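Local coordinates for protein insulinase family protease (Yersinia pestis, PDB 3GO9) that belongs to the insulinase (M16) family of zinc peptidases but has a degenerate zinc-binding motif, so that peptidase activity is doubtful and its function is not established, at residues 26-31 with 393-398; 94-99 with 122-127; 130-135 with 226-231; 215-220 with 386-391. All coordinates share one frame; numbering follows the deposited sequence. Where two conformers were deposited one is given.

Contact 1 of 4, residues 26-31 with 393-398; sequences WQQGKL and SQRLRS
R395 lays its guanidinium flat over the indole of W26, the planes 6° apart and the group centres 3.7 Å from each other. The charged end sits over the five-membered ring, with R395 CZ 3.5 Å from W26 CG, and CB and CG of the same chain lie over the six-membered ring, with R395 CG 3.4 Å from W26 CZ2. This is the tight half of the contact: touch is unbroken from CB to the terminal nitrogens, a cation-pi interaction at CZ and a CH-pi interaction at CD, whose distance to the centroid of the five-membered ring of W26 is 3.7 Å. R395 CG points opposite the backbone N (chi1 -176°), and a bend at the next bond brings the rest of the chain down along the ring face. W26 lies at the beginning of 26-31, the segment that carries strand 26-30, an edge strand of the mixed sheet, paired antiparallel with 36-41. Helix 388-401 comes from much later in the chain and packs on this sheet of the alpha/beta M16 fold, while Q27, pointing away from it, meets helix 222-233. Two further partners fix the rotation of the guanidinium: NH1 makes a salt bridge to D405 and NH2 a hydrogen bond to Q38 OE1 of strand 36-41. The looser side belongs to Q28, a solvent-exposed residue that loses only 19 Å² here against 101 Å² for R395. Its extended chain brings OE1 to 3.4 Å from R395 NH2, at the rim of the guanidinium, with the amide plane turned 71° from that of the arginine.

Contact 2 of 4, residues 94-99 with 122-127; sequences WQQGID and NNRPDL. With ZN (zinc ion), chain B.
Q96 runs nearly perpendicular to R124, the amide plane of the glutamine turned 49° from the guanidinium of the arginine. R124 NH1 donates to Q96 OE1 over 3.0 Å in a moderately bent bond (153°), and the donor stands 32° off the carbonyl plane. Water 1 closes a second link, accepting from Q96 NE2 and from R124 NH2, so both ends of the amide are tied to the same guanidinium. D126 holds that group side-on: R124 NE reaches D126 OD1 and R124 NH2 reaches D126 OD2, each over 2.9 Å, the two bonds together forming a salt bridge. Bends at chi2 and chi3 curl R124 back over its own helix start, with L127 CD1 lying beneath the guanidinium face. The same methyl group comes to 3.8 Å from Q96 OE1, giving the polar bridge an apolar floor. Farther along the chain, D99 binds a zinc ion with both carboxylate oxygens, together with E101, D387 and D389. In the fold, the contact joins the turn after helix 87-95 to the N-terminus of helix 125-140, where R124 is the N-cap residue, and G97 pairs through its backbone with S119 of strand 114-120.

Contact 3 of 4, residues 130-135 with 226-231; sequences DALAWL and AAQISK
L132 pushes its branched end against Q228, the two side chains lying crosswise. At the root of the leucine, CB only sets direction: CG lies opposite the carbonyl carbon (chi1 -65°), which carries the branch point out from helix 125-140 toward helix 222-233. From CG the two methyl groups part. CD1 does most of the touching: L132 CD1 lies against Q228 CB at 3.7 Å, with Q228 NE2 more distant at 4.1 Å. It also approaches the backbone, with L132 CD1 4.5 Å from I229 N. CD2 turns toward I229, and L132 CD2 ends 4.6 Å from I229 CG1, a loose approach. Elsewhere L132 rests on L52 of strand 50-56, which seats helix 125-140 on the central sheet. Each helix follows a strand of that sheet in the chain, 125-140 after 114-120 and 222-233 after 212-218, so the contact joins two strand-helix units of the alpha/beta fold. The area buried is small, 111 Å² over both sides. The interaction is van der Waals in nature, mainly the leucine methyl on Q228 CB, with the glutamine serving chiefly through its aliphatic part, so the chemistry implies a light apolar touch between the helices, without the directional preference that a polar bond would bring.

Contact 4 of 4, residues 215-220 with 386-391; sequences YVVGNV and TDTDIL. With ZN (zinc ion), chain B.
T388 OG1 is gripped twice: water 3 donates to it over 2.9 Å, and it is hydrogen-bonded to the carbonyl O of R49. The residue opens helix 388-401, whose start packs on strand 212-218 of the mixed sheet in this alpha/beta M16 fold. D387 is the N-cap, and D389 N gives its hydrogen to D387 OD1 in a nearly straight bond of 3.0 Å (166°), coming from above the carboxylate plane. That carboxylate also binds the zinc ion with both oxygens, D387 OD1 and OD2 each 2.5 Å from it, while D389 OD2 binds at 2.4 Å. The clustered negative charge is probably offset by the metal and by R102, which makes a salt bridge with D389 OD1; D99 and E101 supply further ligands, and water 3 links the metal shell to T388. Across to the strand the contact is apolar. V217 extends CG1 away from its backbone N (chi1 175°) and so sets that methyl against the helix: V217 CG1 lies 3.8 Å from T388 CB and 4.1 Å from L391 CD1. The side chains of V217 and T388 run antiparallel alongside one another, and the strand ends just beyond, at G218, whose CA comes to 4.2 Å from T388 CG2.

How the contacts relate
Contacts 1 and 4 lie nearest each other, their centres about 11 Å apart: both place helix 388-401 against the same sheet, and W26 CH2 of contact 1 packs on V217 CG2 of contact 4 at 3.4 Å. Contact 1 also meets contact 3, where L31 CD2 is 3.9 Å from S230 CA. Contacts 2 and 3 share helix 125-140, and the rings of W94 and W134 join them edge to face. The zinc ion ties contact 2 to contact 4, whose centres are about 14 Å apart, drawing D99 OD2 to 2.8 Å from D389 OD2, with waters 2 and 3 common to both.

Contact 1 of 4, residues 26-31 with 393-398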
# COMPACT_ATOMS: atom_id res chain seq x y z
N TRP A 26 -14.02 13.94 -0.35
CA TRP A 26 -14.33 12.62 -0.90
C TRP A 26 -15.81 12.34 -0.76
O TRP A 26 -16.23 11.95 0.37
CB TRP A 26 -13.51 11.52 -0.26
CG TRP A 26 -12.16 11.37 -0.85
CD1 TRP A 26 -11.01 11.89 -0.40
CD2 TRP A 26 -11.85 10.64 -2.01
NE1 TRP A 26 -9.98 11.52 -1.19
CE2 TRP A 26 -10.47 10.76 -2.22
CE3 TRP A 26 -12.63 9.91 -2.91
CZ2 TRP A 26 -9.84 10.16 -3.27
CZ3 TRP A 26 -11.99 9.29 -3.96
CH2 TRP A 26 -10.60 9.42 -4.13
N GLN A 27 -16.56 12.56 -1.85
CA GLN A 27 -17.98 12.30 -1.97
C GLN A 27 -18.19 10.81 -2.07
O GLN A 27 -17.47 10.13 -2.78
CB GLN A 27 -18.59 12.93 -3.21
CG GLN A 27 -18.23 14.43 -3.40
CD GLN A 27 -18.72 14.99 -4.70
OE1 GLN A 27 -17.97 15.68 -5.41
NE2 GLN A 27 -19.99 14.71 -5.03
N GLN A 28 -19.16 10.31 -1.35
CA GLN A 28 -19.38 8.85 -1.39
C GLN A 28 -20.83 8.51 -1.55
O GLN A 28 -21.73 9.26 -1.16
CB GLN A 28 -18.88 8.25 -0.12
CG GLN A 28 -17.42 8.64 0.21
CD GLN A 28 -16.94 8.01 1.46
OE1 GLN A 28 -16.16 7.07 1.42
NE2 GLN A 28 -17.39 8.53 2.59
N GLY A 29 -21.10 7.39 -2.18
CA GLY A 29 -22.46 6.92 -2.27
C GLY A 29 -22.50 5.41 -2.37
O GLY A 29 -21.46 4.74 -2.52
N LYS A 30 -23.72 4.88 -2.28
CA LYS A 30 -23.98 3.44 -2.37
C LYS A 30 -25.22 3.27 -3.25
O LYS A 30 -26.20 4.00 -3.09
CB LYS A 30 -24.23 2.77 -1.00
CG LYS A 30 -23.01 2.33 -0.32
CD LYS A 30 -23.26 1.46 0.90
CE LYS A 30 -22.03 1.48 1.81
NZ LYS A 30 -20.86 0.71 1.30
N LEU A 31 -25.21 2.31 -4.15
CA LEU A 31 -26.35 2.01 -4.96
C LEU A 31 -27.20 0.99 -4.19
O LEU A 31 -26.78 0.43 -3.22
CB LEU A 31 -25.97 1.46 -6.33
CG LEU A 31 -24.94 2.28 -7.16
CD1 LEU A 31 -24.68 1.69 -8.53
CD2 LEU A 31 -25.43 3.74 -7.30
N SER A 393 -3.67 6.97 -5.27
CA SER A 393 -2.95 5.93 -4.54
C SER A 393 -2.98 6.16 -3.05
O SER A 393 -3.03 5.22 -2.27
CB SER A 393 -1.55 5.70 -5.08
OG SER A 393 -0.83 6.89 -5.06
N GLN A 394 -2.94 7.43 -2.64
CA GLN A 394 -3.05 7.77 -1.22
C GLN A 394 -4.38 7.33 -0.66
O GLN A 394 -4.43 6.74 0.44
CB GLN A 394 -2.84 9.27 -1.00
CG GLN A 394 -1.40 9.70 -1.16
CD GLN A 394 -1.11 11.14 -0.80
OE1 GLN A 394 -2.00 11.90 -0.35
NE2 GLN A 394 0.14 11.57 -1.06
N ARG A 395 -5.48 7.59 -1.41
CA ARG A 395 -6.79 7.17 -0.94
C ARG A 395 -6.89 5.65 -0.83
O ARG A 395 -7.39 5.16 0.17
CB ARG A 395 -7.89 7.68 -1.88
CG ARG A 395 -9.29 7.35 -1.36
CD ARG A 395 -9.66 8.03 -0.10
NE ARG A 395 -11.09 7.90 0.16
CZ ARG A 395 -11.72 8.52 1.17
NH1 ARG A 395 -11.05 9.37 1.98
NH2 ARG A 395 -13.03 8.34 1.34
N LEU A 396 -6.42 4.91 -1.85
CA LEU A 396 -6.49 3.43 -1.79
C LEU A 396 -5.64 2.93 -0.61
O LEU A 396 -6.03 2.00 0.10
CB LEU A 396 -6.01 2.80 -3.08
CG LEU A 396 -6.86 3.02 -4.32
CD1 LEU A 396 -6.53 2.04 -5.42
CD2 LEU A 396 -8.38 3.01 -4.03
N ARG A 397 -4.51 3.56 -0.38
CA ARG A 397 -3.67 3.14 0.76
C ARG A 397 -4.38 3.37 2.06
O ARG A 397 -4.45 2.49 2.94
CB ARG A 397 -2.34 3.81 0.75
CG ARG A 397 -1.40 3.26 1.86
CD ARG A 397 0.05 3.78 1.71
NE ARG A 397 0.39 4.07 0.31
CZ ARG A 397 0.60 5.29 -0.23
NH1 ARG A 397 0.88 5.37 -1.53
NH2 ARG A 397 0.57 6.41 0.50
N SER A 398 -5.04 4.52 2.17
CA SER A 398 -5.84 4.80 3.34
C SER A 398 -6.94 3.79 3.56
O SER A 398 -7.18 3.33 4.69
CB SER A 398 -6.43 6.21 3.20
OG SER A 398 -7.20 6.55 4.33

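Contact 2 of 4, residues 94-99 with 122-127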
# COMPACT_ATOMS: atom_id res chain seq x y z
N TRP A 94 -7.84 1.34 -24.47
CA TRP A 94 -6.66 0.99 -23.71
C TRP A 94 -5.39 1.73 -24.19
O TRP A 94 -4.52 2.03 -23.41
CB TRP A 94 -6.49 -0.51 -23.63
CG TRP A 94 -7.41 -1.05 -22.63
CD1 TRP A 94 -8.57 -1.74 -22.84
CD2 TRP A 94 -7.28 -0.89 -21.23
NE1 TRP A 94 -9.17 -2.02 -21.63
CE2 TRP A 94 -8.39 -1.51 -20.62
CE3 TRP A 94 -6.33 -0.27 -20.41
CZ2 TRP A 94 -8.56 -1.55 -19.23
CZ3 TRP A 94 -6.50 -0.31 -19.03
CH2 TRP A 94 -7.56 -0.94 -18.47
N GLN A 95 -5.34 2.11 -25.46
CA GLN A 95 -4.31 3.00 -25.95
C GLN A 95 -4.34 4.38 -25.36
O GLN A 95 -3.35 5.10 -25.46
CB GLN A 95 -4.36 3.12 -27.47
CG GLN A 95 -3.81 1.86 -28.11
CD GLN A 95 -3.76 1.88 -29.59
OE1 GLN A 95 -4.59 2.49 -30.26
NE2 GLN A 95 -2.81 1.14 -30.14
N GLN A 96 -5.47 4.75 -24.77
CA GLN A 96 -5.63 6.07 -24.17
C GLN A 96 -6.02 5.90 -22.70
O GLN A 96 -6.58 6.82 -22.09
CB GLN A 96 -6.72 6.82 -24.91
CG GLN A 96 -6.41 7.05 -26.40
CD GLN A 96 -7.62 7.63 -27.15
OE1 GLN A 96 -7.69 8.83 -27.38
NE2 GLN A 96 -8.53 6.75 -27.60
N GLY A 97 -5.67 4.77 -22.09
CA GLY A 97 -6.12 4.51 -20.74
C GLY A 97 -5.06 4.29 -19.70
O GLY A 97 -5.37 3.79 -18.61
N ILE A 98 -3.81 4.61 -20.04
CA ILE A 98 -2.65 4.44 -19.18
C ILE A 98 -2.03 5.81 -18.81
O ILE A 98 -1.90 6.69 -19.66
CB ILE A 98 -1.60 3.53 -19.81
CG1 ILE A 98 -2.19 2.16 -20.26
CG2 ILE A 98 -0.45 3.24 -18.87
CD1 ILE A 98 -2.77 1.34 -19.12
N ASP A 99 -1.68 5.98 -17.56
CA ASP A 99 -1.13 7.26 -17.05
C ASP A 99 0.23 7.55 -17.70
O ASP A 99 0.95 6.67 -18.11
CB ASP A 99 -1.03 7.24 -15.53
CG ASP A 99 -0.97 8.64 -14.86
OD1 ASP A 99 -1.04 9.67 -15.54
OD2 ASP A 99 -0.87 8.68 -13.59
N ASN A 122 -7.76 14.21 -19.83
CA ASN A 122 -8.71 15.20 -19.41
C ASN A 122 -9.61 15.63 -20.57
O ASN A 122 -9.23 15.49 -21.73
CB ASN A 122 -7.99 16.41 -18.81
CG ASN A 122 -8.75 17.01 -17.63
OD1 ASN A 122 -9.99 16.96 -17.54
ND2 ASN A 122 -8.00 17.52 -16.69
N ASN A 123 -10.82 16.04 -20.24
CA ASN A 123 -11.72 16.61 -21.25
C ASN A 123 -12.03 15.66 -22.40
O ASN A 123 -12.09 16.06 -23.57
CB ASN A 123 -11.17 17.94 -21.79
CG ASN A 123 -12.22 18.69 -22.60
OD1 ASN A 123 -13.42 18.58 -22.30
ND2 ASN A 123 -11.80 19.38 -23.65
N ARG A 124 -12.24 14.38 -22.05
CA ARG A 124 -12.64 13.34 -22.99
C ARG A 124 -13.85 12.62 -22.42
O ARG A 124 -13.71 11.50 -21.89
CB ARG A 124 -11.48 12.35 -23.24
CG ARG A 124 -10.28 12.95 -24.01
CD ARG A 124 -10.66 13.35 -25.44
NE ARG A 124 -11.24 12.24 -26.21
CZ ARG A 124 -10.55 11.29 -26.86
NH1 ARG A 124 -9.22 11.29 -26.80
NH2 ARG A 124 -11.16 10.30 -27.50
N PRO A 125 -15.04 13.22 -22.56
CA PRO A 125 -16.28 12.58 -22.05
C PRO A 125 -16.57 11.26 -22.75
O PRO A 125 -17.12 10.34 -22.11
CB PRO A 125 -17.39 13.62 -22.31
CG PRO A 125 -16.77 14.59 -23.30
CD PRO A 125 -15.29 14.60 -23.01
N ASP A 126 -16.11 11.12 -24.00
CA ASP A 126 -16.29 9.89 -24.71
C ASP A 126 -15.54 8.78 -24.04
O ASP A 126 -16.09 7.68 -23.90
CB ASP A 126 -15.90 9.98 -26.18
CG ASP A 126 -14.52 10.55 -26.44
OD1 ASP A 126 -13.96 11.37 -25.69
OD2 ASP A 126 -14.02 10.21 -27.53
N LEU A 127 -14.31 9.06 -23.66
CA LEU A 127 -13.48 8.01 -23.05
C LEU A 127 -13.94 7.68 -21.62
O LEU A 127 -13.86 6.55 -21.18
CB LEU A 127 -11.98 8.35 -23.07
CG LEU A 127 -11.38 8.32 -24.45
CD1 LEU A 127 -9.96 8.88 -24.33
CD2 LEU A 127 -11.39 6.87 -25.02
ZN ZN B . -0.56 10.98 -13.44
O HOH W 1 -10.80 7.91 -29.14
O HOH W 2 -1.05 12.83 -14.94
O HOH W 3 -2.90 10.86 -13.22

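Contact 3 of 4, residues 130-135 with 226-231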
# COMPACT_ATOMS: atom_id res chain seq x y z
N ASP A 130 -16.68 5.30 -22.20
CA ASP A 130 -16.09 4.00 -22.59
C ASP A 130 -15.50 3.31 -21.38
O ASP A 130 -15.66 2.09 -21.21
CB ASP A 130 -15.03 4.13 -23.65
CG ASP A 130 -15.58 4.59 -25.00
OD1 ASP A 130 -16.81 4.51 -25.19
OD2 ASP A 130 -14.75 5.02 -25.85
N ALA A 131 -14.80 4.07 -20.55
CA ALA A 131 -14.21 3.48 -19.34
C ALA A 131 -15.28 2.86 -18.43
O ALA A 131 -15.14 1.75 -17.92
CB ALA A 131 -13.39 4.49 -18.57
N LEU A 132 -16.34 3.60 -18.20
CA LEU A 132 -17.41 3.07 -17.38
C LEU A 132 -18.07 1.85 -18.00
O LEU A 132 -18.50 0.93 -17.27
CB LEU A 132 -18.44 4.17 -17.04
CG LEU A 132 -17.95 5.33 -16.17
CD1 LEU A 132 -19.14 6.29 -15.94
CD2 LEU A 132 -17.42 4.87 -14.81
N ALA A 133 -18.14 1.81 -19.35
CA ALA A 133 -18.73 0.70 -20.06
C ALA A 133 -17.81 -0.53 -19.91
O ALA A 133 -18.32 -1.65 -19.66
CB ALA A 133 -18.92 1.09 -21.47
N TRP A 134 -16.50 -0.33 -20.01
CA TRP A 134 -15.56 -1.43 -19.87
C TRP A 134 -15.65 -1.97 -18.44
O TRP A 134 -15.66 -3.17 -18.20
CB TRP A 134 -14.11 -1.03 -20.19
CG TRP A 134 -13.18 -2.20 -20.18
CD1 TRP A 134 -13.01 -3.11 -21.19
CD2 TRP A 134 -12.34 -2.66 -19.09
NE1 TRP A 134 -12.09 -4.07 -20.81
CE2 TRP A 134 -11.65 -3.79 -19.55
CE3 TRP A 134 -12.10 -2.20 -17.79
CZ2 TRP A 134 -10.76 -4.48 -18.75
CZ3 TRP A 134 -11.15 -2.87 -17.00
CH2 TRP A 134 -10.52 -4.02 -17.50
N LEU A 135 -15.72 -1.07 -17.47
CA LEU A 135 -15.73 -1.49 -16.06
C LEU A 135 -17.06 -2.19 -15.73
O LEU A 135 -17.06 -3.17 -14.94
CB LEU A 135 -15.53 -0.32 -15.12
CG LEU A 135 -14.11 0.26 -15.14
CD1 LEU A 135 -14.09 1.65 -14.47
CD2 LEU A 135 -13.10 -0.65 -14.48
N ALA A 226 -21.96 10.99 -11.05
CA ALA A 226 -22.76 10.20 -10.09
C ALA A 226 -23.88 9.54 -10.87
O ALA A 226 -24.14 8.35 -10.69
CB ALA A 226 -23.32 11.04 -8.94
N ALA A 227 -24.55 10.29 -11.75
CA ALA A 227 -25.64 9.70 -12.51
C ALA A 227 -25.16 8.62 -13.46
O ALA A 227 -25.81 7.61 -13.60
CB ALA A 227 -26.46 10.77 -13.25
N GLN A 228 -23.99 8.81 -14.06
CA GLN A 228 -23.47 7.83 -14.94
C GLN A 228 -23.07 6.56 -14.20
O GLN A 228 -23.18 5.44 -14.73
CB GLN A 228 -22.23 8.38 -15.60
CG GLN A 228 -22.51 9.35 -16.66
CD GLN A 228 -21.20 9.81 -17.24
OE1 GLN A 228 -20.54 10.60 -16.63
NE2 GLN A 228 -20.77 9.19 -18.35
N ILE A 229 -22.49 6.76 -13.03
CA ILE A 229 -22.11 5.57 -12.21
C ILE A 229 -23.36 4.78 -11.85
O ILE A 229 -23.37 3.54 -11.96
CB ILE A 229 -21.34 6.00 -10.95
CG1 ILE A 229 -19.93 6.49 -11.33
CG2 ILE A 229 -21.34 4.88 -9.85
CD1 ILE A 229 -19.27 7.30 -10.21
N SER A 230 -24.41 5.44 -11.41
CA SER A 230 -25.66 4.73 -11.11
C SER A 230 -26.20 3.96 -12.29
O SER A 230 -26.58 2.79 -12.18
CB SER A 230 -26.70 5.74 -10.64
OG SER A 230 -27.85 5.05 -10.20
N LYS A 231 -26.20 4.57 -13.44
CA LYS A 231 -26.74 3.92 -14.64
C LYS A 231 -25.87 2.75 -15.10
O LYS A 231 -26.39 1.76 -15.61
CB LYS A 231 -26.92 4.93 -15.78
CG LYS A 231 -27.86 6.12 -15.44
CD LYS A 231 -28.15 7.00 -16.65
CE LYS A 231 -29.20 8.06 -16.35
NZ LYS A 231 -28.70 9.20 -15.59

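Contact 4 of 4, residues 215-220 with 386-391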
# COMPACT_ATOMS: atom_id res chain seq x y z
N TYR A 215 -13.66 4.15 -7.44
CA TYR A 215 -13.10 5.42 -7.05
C TYR A 215 -12.77 6.22 -8.30
O TYR A 215 -12.31 5.67 -9.28
CB TYR A 215 -11.76 5.26 -6.29
CG TYR A 215 -11.81 4.39 -5.06
CD1 TYR A 215 -11.83 4.98 -3.79
CD2 TYR A 215 -11.78 3.04 -5.16
CE1 TYR A 215 -11.89 4.18 -2.63
CE2 TYR A 215 -11.85 2.24 -4.05
CZ TYR A 215 -11.89 2.84 -2.78
OH TYR A 215 -11.92 2.03 -1.63
N VAL A 216 -13.02 7.54 -8.26
CA VAL A 216 -12.74 8.42 -9.36
C VAL A 216 -12.08 9.67 -8.77
O VAL A 216 -12.64 10.30 -7.83
CB VAL A 216 -14.01 8.85 -10.11
CG1 VAL A 216 -13.71 9.85 -11.27
CG2 VAL A 216 -14.78 7.61 -10.64
N VAL A 217 -10.97 10.07 -9.39
CA VAL A 217 -10.32 11.34 -9.04
C VAL A 217 -10.09 12.14 -10.31
O VAL A 217 -9.46 11.63 -11.26
CB VAL A 217 -8.95 11.09 -8.42
CG1 VAL A 217 -8.19 12.42 -8.16
CG2 VAL A 217 -9.12 10.30 -7.08
N GLY A 218 -10.51 13.40 -10.29
CA GLY A 218 -10.23 14.24 -11.44
C GLY A 218 -11.15 15.41 -11.54
O GLY A 218 -12.05 15.60 -10.73
N ASN A 219 -10.90 16.24 -12.55
CA ASN A 219 -11.71 17.45 -12.72
C ASN A 219 -12.93 17.05 -13.49
O ASN A 219 -13.03 17.30 -14.69
CB ASN A 219 -10.93 18.54 -13.45
CG ASN A 219 -11.76 19.82 -13.59
OD1 ASN A 219 -12.57 20.13 -12.71
ND2 ASN A 219 -11.49 20.60 -14.63
N VAL A 220 -13.83 16.36 -12.81
CA VAL A 220 -15.00 15.85 -13.44
C VAL A 220 -16.22 16.64 -12.98
O VAL A 220 -16.14 17.39 -12.03
CB VAL A 220 -15.18 14.37 -13.12
CG1 VAL A 220 -13.94 13.60 -13.52
CG2 VAL A 220 -15.38 14.17 -11.70
N THR A 386 -0.01 18.08 -6.49
CA THR A 386 -0.14 16.61 -6.45
C THR A 386 -1.01 16.08 -7.61
O THR A 386 -2.20 16.36 -7.75
CB THR A 386 -0.67 16.12 -5.11
OG1 THR A 386 0.21 16.60 -4.07
CG2 THR A 386 -0.69 14.59 -5.02
N ASP A 387 -0.36 15.26 -8.44
CA ASP A 387 -0.96 14.56 -9.59
C ASP A 387 -2.16 13.71 -9.09
O ASP A 387 -2.16 13.12 -8.03
CB ASP A 387 0.14 13.65 -10.15
CG ASP A 387 -0.18 12.96 -11.47
OD1 ASP A 387 -1.31 12.56 -11.70
OD2 ASP A 387 0.78 12.74 -12.25
N THR A 388 -3.21 13.69 -9.89
CA THR A 388 -4.40 12.86 -9.62
C THR A 388 -4.07 11.39 -9.31
O THR A 388 -4.70 10.80 -8.47
CB THR A 388 -5.43 12.96 -10.75
OG1 THR A 388 -4.76 12.68 -11.99
CG2 THR A 388 -6.07 14.35 -10.81
N ASP A 389 -3.06 10.83 -9.95
CA ASP A 389 -2.72 9.44 -9.59
C ASP A 389 -2.15 9.24 -8.19
O ASP A 389 -2.33 8.19 -7.56
CB ASP A 389 -1.85 8.77 -10.63
CG ASP A 389 -0.38 9.16 -10.54
OD1 ASP A 389 0.32 8.62 -9.68
OD2 ASP A 389 0.03 10.01 -11.31
N ILE A 390 -1.48 10.27 -7.66
CA ILE A 390 -0.98 10.26 -6.30
C ILE A 390 -2.11 10.43 -5.29
O ILE A 390 -2.16 9.70 -4.26
CB ILE A 390 0.18 11.27 -6.08
CG1 ILE A 390 1.37 10.88 -6.97
CG2 ILE A 390 0.58 11.31 -4.57
CD1 ILE A 390 2.45 11.96 -7.06
N LEU A 391 -3.03 11.37 -5.58
CA LEU A 391 -4.24 11.49 -4.78
C LEU A 391 -4.95 10.13 -4.70
O LEU A 391 -5.47 9.74 -3.64
CB LEU A 391 -5.18 12.56 -5.35
CG LEU A 391 -4.66 13.98 -5.39
CD1 LEU A 391 -5.66 14.94 -6.13
CD2 LEU A 391 -4.34 14.51 -3.98
ZN ZN B . -0.56 10.98 -13.44
O HOH W 3 -2.90 10.86 -13.22
O HOH W 2 -1.05 12.83 -14.94